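Local structure of fiber (Human adenovirus 35, 2QLK) at residues A[23-26]-A[27-30]; A[163-166]-A[167-171]. The protein is the fibre of the virion, whose trimeric head (knob), the part in this chain, binds CD46 and so probably attaches the virus to host cells. All blocks are in the same frame, centred on the assembly; numbering follows the deposited sequence.

Contact 1: A[23-26]-A[27-30]; sequences TLWT and GINP
Trp25 lays one face of its indole against the backbone of Gly27 and Ile28, just where the strand 23-25 gives way to a loop. The central contact is a CH-pi interaction. Gly27 CA sits 3.8 Å from the centroid of the five-membered ring of Trp25, only 14° off the ring normal. The backbone N of Ile28 lies over the same face, offset toward the rim. CG of Trp25 falls between its own backbone N and carbonyl carbon (chi1 67°), which turns the ring along the chain toward 27-28. Gly27 has a positive phi of 87°, and its CA, which carries no side chain, comes close over the indole face.

Apolar packing continues the contact at the far end of the indole. Ile28 runs alongside the ring, and its CG1 touches Trp25 CZ3 at 3.6 Å. Farther along the loop, Pro30 CB makes a van der Waals contact with the carbonyl O of Thr26 at 3.6 Å.

The polar contacts mostly tie the segment to its neighbours. Thr26 OG1 accepts a hydrogen bond from Leu49 N. Its one proton can go weakly to Gly27 O, 3.3 Å from Thr26 OG1, or to Leu47 O. Trp25 NE1 makes a weak hydrogen bond to Asn107 O. Trp25 also packs on Ile208 of a second subunit, and Ile28 on Ser126 of that subunit.

This is a strand-to-loop exit in the antiparallel beta-sandwich of the fibre knob, with a tryptophan packed on the backbone of Gly27 at the subunit interface.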
# COMPACT_ATOMS: atom_id res chain seq x y z
N THR A 23 4.03 -13.37 -13.20
CA THR A 23 4.06 -11.93 -13.35
C THR A 23 3.75 -11.43 -14.77
O THR A 23 4.40 -11.82 -15.75
CB THR A 23 5.43 -11.39 -12.86
OG1 THR A 23 5.65 -10.06 -13.35
CG2 THR A 23 6.55 -12.32 -13.32
N LEU A 24 2.72 -10.60 -14.87
CA LEU A 24 2.27 -10.00 -16.12
C LEU A 24 2.62 -8.50 -16.08
O LEU A 24 2.21 -7.80 -15.15
CB LEU A 24 0.77 -10.21 -16.25
CG LEU A 24 0.04 -9.92 -17.55
CD1 LEU A 24 0.63 -10.76 -18.70
CD2 LEU A 24 -1.44 -10.26 -17.35
N TRP A 25 3.37 -8.00 -17.05
CA TRP A 25 3.76 -6.60 -17.02
C TRP A 25 4.06 -5.98 -18.37
O TRP A 25 4.09 -6.65 -19.40
CB TRP A 25 4.97 -6.41 -16.10
CG TRP A 25 6.24 -7.06 -16.60
CD1 TRP A 25 6.34 -8.03 -17.56
CD2 TRP A 25 7.59 -6.80 -16.16
NE1 TRP A 25 7.66 -8.38 -17.74
CE2 TRP A 25 8.44 -7.65 -16.89
CE3 TRP A 25 8.15 -5.94 -15.21
CZ2 TRP A 25 9.83 -7.66 -16.72
CZ3 TRP A 25 9.54 -5.95 -15.03
CH2 TRP A 25 10.36 -6.81 -15.78
N THR A 26 4.32 -4.68 -18.33
CA THR A 26 4.63 -3.93 -19.53
C THR A 26 6.13 -4.00 -19.84
O THR A 26 6.55 -3.47 -20.86
CB THR A 26 4.25 -2.44 -19.38
OG1 THR A 26 4.88 -1.89 -18.21
CG2 THR A 26 2.77 -2.25 -19.28
N GLY A 27 6.91 -4.64 -18.97
CA GLY A 27 8.34 -4.69 -19.17
C GLY A 27 8.87 -3.43 -18.51
O GLY A 27 8.16 -2.42 -18.49
N ILE A 28 10.09 -3.47 -17.97
CA ILE A 28 10.65 -2.30 -17.28
C ILE A 28 10.52 -0.95 -17.98
O ILE A 28 9.54 -0.23 -17.76
CB ILE A 28 12.13 -2.52 -16.91
CG1 ILE A 28 12.23 -3.63 -15.86
CG2 ILE A 28 12.72 -1.22 -16.35
CD1 ILE A 28 13.64 -3.94 -15.42
N ASN A 29 11.50 -0.58 -18.80
CA ASN A 29 11.48 0.70 -19.50
C ASN A 29 10.88 0.54 -20.90
O ASN A 29 11.61 0.55 -21.89
CB ASN A 29 12.90 1.25 -19.61
CG ASN A 29 12.97 2.60 -20.30
OD1 ASN A 29 12.54 2.75 -21.45
ND2 ASN A 29 13.50 3.59 -19.60
N PRO A 30 9.55 0.41 -20.99
CA PRO A 30 8.87 0.25 -22.28
C PRO A 30 8.91 1.50 -23.13
O PRO A 30 9.19 2.59 -22.64
CB PRO A 30 7.45 -0.08 -21.86
CG PRO A 30 7.27 0.89 -20.74
CD PRO A 30 8.56 0.72 -19.94

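Contact 2: A[163-166]-A[167-171]; sequences SIML and NSRMI
Met165 meets Ser168 and Arg169 at the exit of strand 157-166 in the beta-sandwich of the knob, where the chain enters the loop toward strand 177-186. The loop opens with a classic gamma turn centred on Ser168, in which Arg169 N bonds back to Asn167 O at 2.6 Å. An inverse gamma turn centred on Met170 follows. Asn167 and Ser168 both have positive phi.

The terminal methyl of Met165 carries the side-chain contact. CG stands anti to the backbone N (chi1 -172°), and the chain stays extended until it bends at chi3. This bend brings the methyl against the loop. Met165 CE lies 3.3 Å from Asn167 O and 3.3 Å from Ser168 CB. It also meets Arg169 CG, where the Met165 and Arg169 side chains cross at about a right angle.

The polar groups of the turn are held by the surrounding chain. Asn167 OD1 accepts a hydrogen bond from Ala178 N, while its ND2 donates to Tyr130 O and Pro125 O. The amide thus joins the start of strand 177-186 to a neighbouring loop. Ser168 OG is hydrogen-bonded with Asp138 OD1, and Leu166 O accepts from Asn141 ND2. The side chain of Leu166 packs on Tyr130 and on Tyr207 of strand 203-208.

Arg169 folds back on itself through bends at chi2 and chi3. The residue is poorly ordered, so both its crossing with Met165 and its guanidinium bonds are uncertain in detail. As modelled, Arg169 NE makes a weak bond to Ser168 O, and Arg169 NH2 bonds the same oxygen at 2.9 Å, coming from above the carbonyl plane, 60° out of it.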
# COMPACT_ATOMS: atom_id res chain seq x y z
N SER A 163 -7.50 6.71 -8.92
CA SER A 163 -8.60 5.78 -8.83
C SER A 163 -8.42 4.66 -9.83
O SER A 163 -8.02 4.87 -10.97
CB SER A 163 -9.93 6.47 -9.14
OG SER A 163 -10.35 7.28 -8.05
N ILE A 164 -8.69 3.45 -9.37
CA ILE A 164 -8.60 2.32 -10.25
C ILE A 164 -9.98 1.70 -10.26
O ILE A 164 -10.54 1.40 -9.21
CB ILE A 164 -7.58 1.31 -9.76
CG1 ILE A 164 -6.22 2.01 -9.63
CG2 ILE A 164 -7.56 0.11 -10.72
CD1 ILE A 164 -5.08 1.08 -9.24
N MET A 165 -10.56 1.55 -11.44
CA MET A 165 -11.88 0.96 -11.54
C MET A 165 -11.76 -0.40 -12.17
O MET A 165 -11.16 -0.55 -13.26
CB MET A 165 -12.80 1.86 -12.37
CG MET A 165 -14.25 1.41 -12.36
SD MET A 165 -15.28 2.37 -13.49
CE MET A 165 -15.59 1.13 -14.80
N LEU A 166 -12.31 -1.41 -11.50
CA LEU A 166 -12.21 -2.77 -12.01
C LEU A 166 -13.48 -3.21 -12.72
O LEU A 166 -14.58 -3.05 -12.20
CB LEU A 166 -11.88 -3.73 -10.85
CG LEU A 166 -10.63 -3.33 -10.04
CD1 LEU A 166 -10.65 -4.07 -8.73
CD2 LEU A 166 -9.34 -3.59 -10.84
N ASN A 167 -13.32 -3.76 -13.93
CA ASN A 167 -14.46 -4.24 -14.72
C ASN A 167 -15.57 -3.18 -14.76
O ASN A 167 -15.37 -2.08 -15.27
CB ASN A 167 -14.98 -5.57 -14.12
CG ASN A 167 -13.92 -6.66 -14.14
OD1 ASN A 167 -12.99 -6.63 -14.95
ND2 ASN A 167 -14.06 -7.63 -13.24
N SER A 168 -16.75 -3.49 -14.24
CA SER A 168 -17.85 -2.52 -14.23
C SER A 168 -18.41 -2.08 -15.60
O SER A 168 -19.56 -2.41 -15.93
CB SER A 168 -17.44 -1.27 -13.45
OG SER A 168 -18.40 -0.23 -13.63
N ARG A 169 -17.64 -1.32 -16.38
CA ARG A 169 -18.11 -0.86 -17.69
C ARG A 169 -17.39 -1.54 -18.85
O ARG A 169 -16.28 -1.13 -19.21
CB ARG A 169 -17.93 0.66 -17.83
CG ARG A 169 -18.25 1.51 -16.60
CD ARG A 169 -19.72 1.51 -16.22
NE ARG A 169 -20.13 0.27 -15.59
CZ ARG A 169 -21.26 0.11 -14.91
NH1 ARG A 169 -22.10 1.13 -14.77
NH2 ARG A 169 -21.56 -1.06 -14.36
N MET A 170 -18.00 -2.57 -19.44
CA MET A 170 -17.38 -3.26 -20.57
C MET A 170 -17.65 -2.50 -21.87
O MET A 170 -18.64 -2.76 -22.55
CB MET A 170 -17.89 -4.70 -20.70
CG MET A 170 -19.41 -4.86 -20.70
SD MET A 170 -19.89 -6.55 -21.11
CE MET A 170 -19.49 -7.40 -19.58
N ILE A 171 -16.76 -1.56 -22.19
CA ILE A 171 -16.87 -0.73 -23.39
C ILE A 171 -17.72 -1.37 -24.48
O ILE A 171 -18.71 -0.78 -24.93
CB ILE A 171 -15.49 -0.42 -23.99
CG1 ILE A 171 -15.65 0.32 -25.32
CG2 ILE A 171 -14.71 -1.71 -24.19
CD1 ILE A 171 -14.35 0.53 -26.07

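In the fold
Contact 1 comes first along the chain and closes well before contact 2 opens. Their centres are 21 Å apart, on opposite sides of the chain's centre, and their nearest atoms are about 12 Å apart without touching. Each marks the end of a strand, but in a different sheet. Strand 23-25 lies between strands 106-107 and 45-54 in the five-stranded sheet. Strand 157-166 lies between strands 177-186 and 142-150 in the four-stranded sheet. Both sheets belong to the one knob domain. The exit of strand 23-25 thus takes part in trimer packing, whereas the exit of strand 157-166 is tied within its own subunit, untouched by other chains of the assembly.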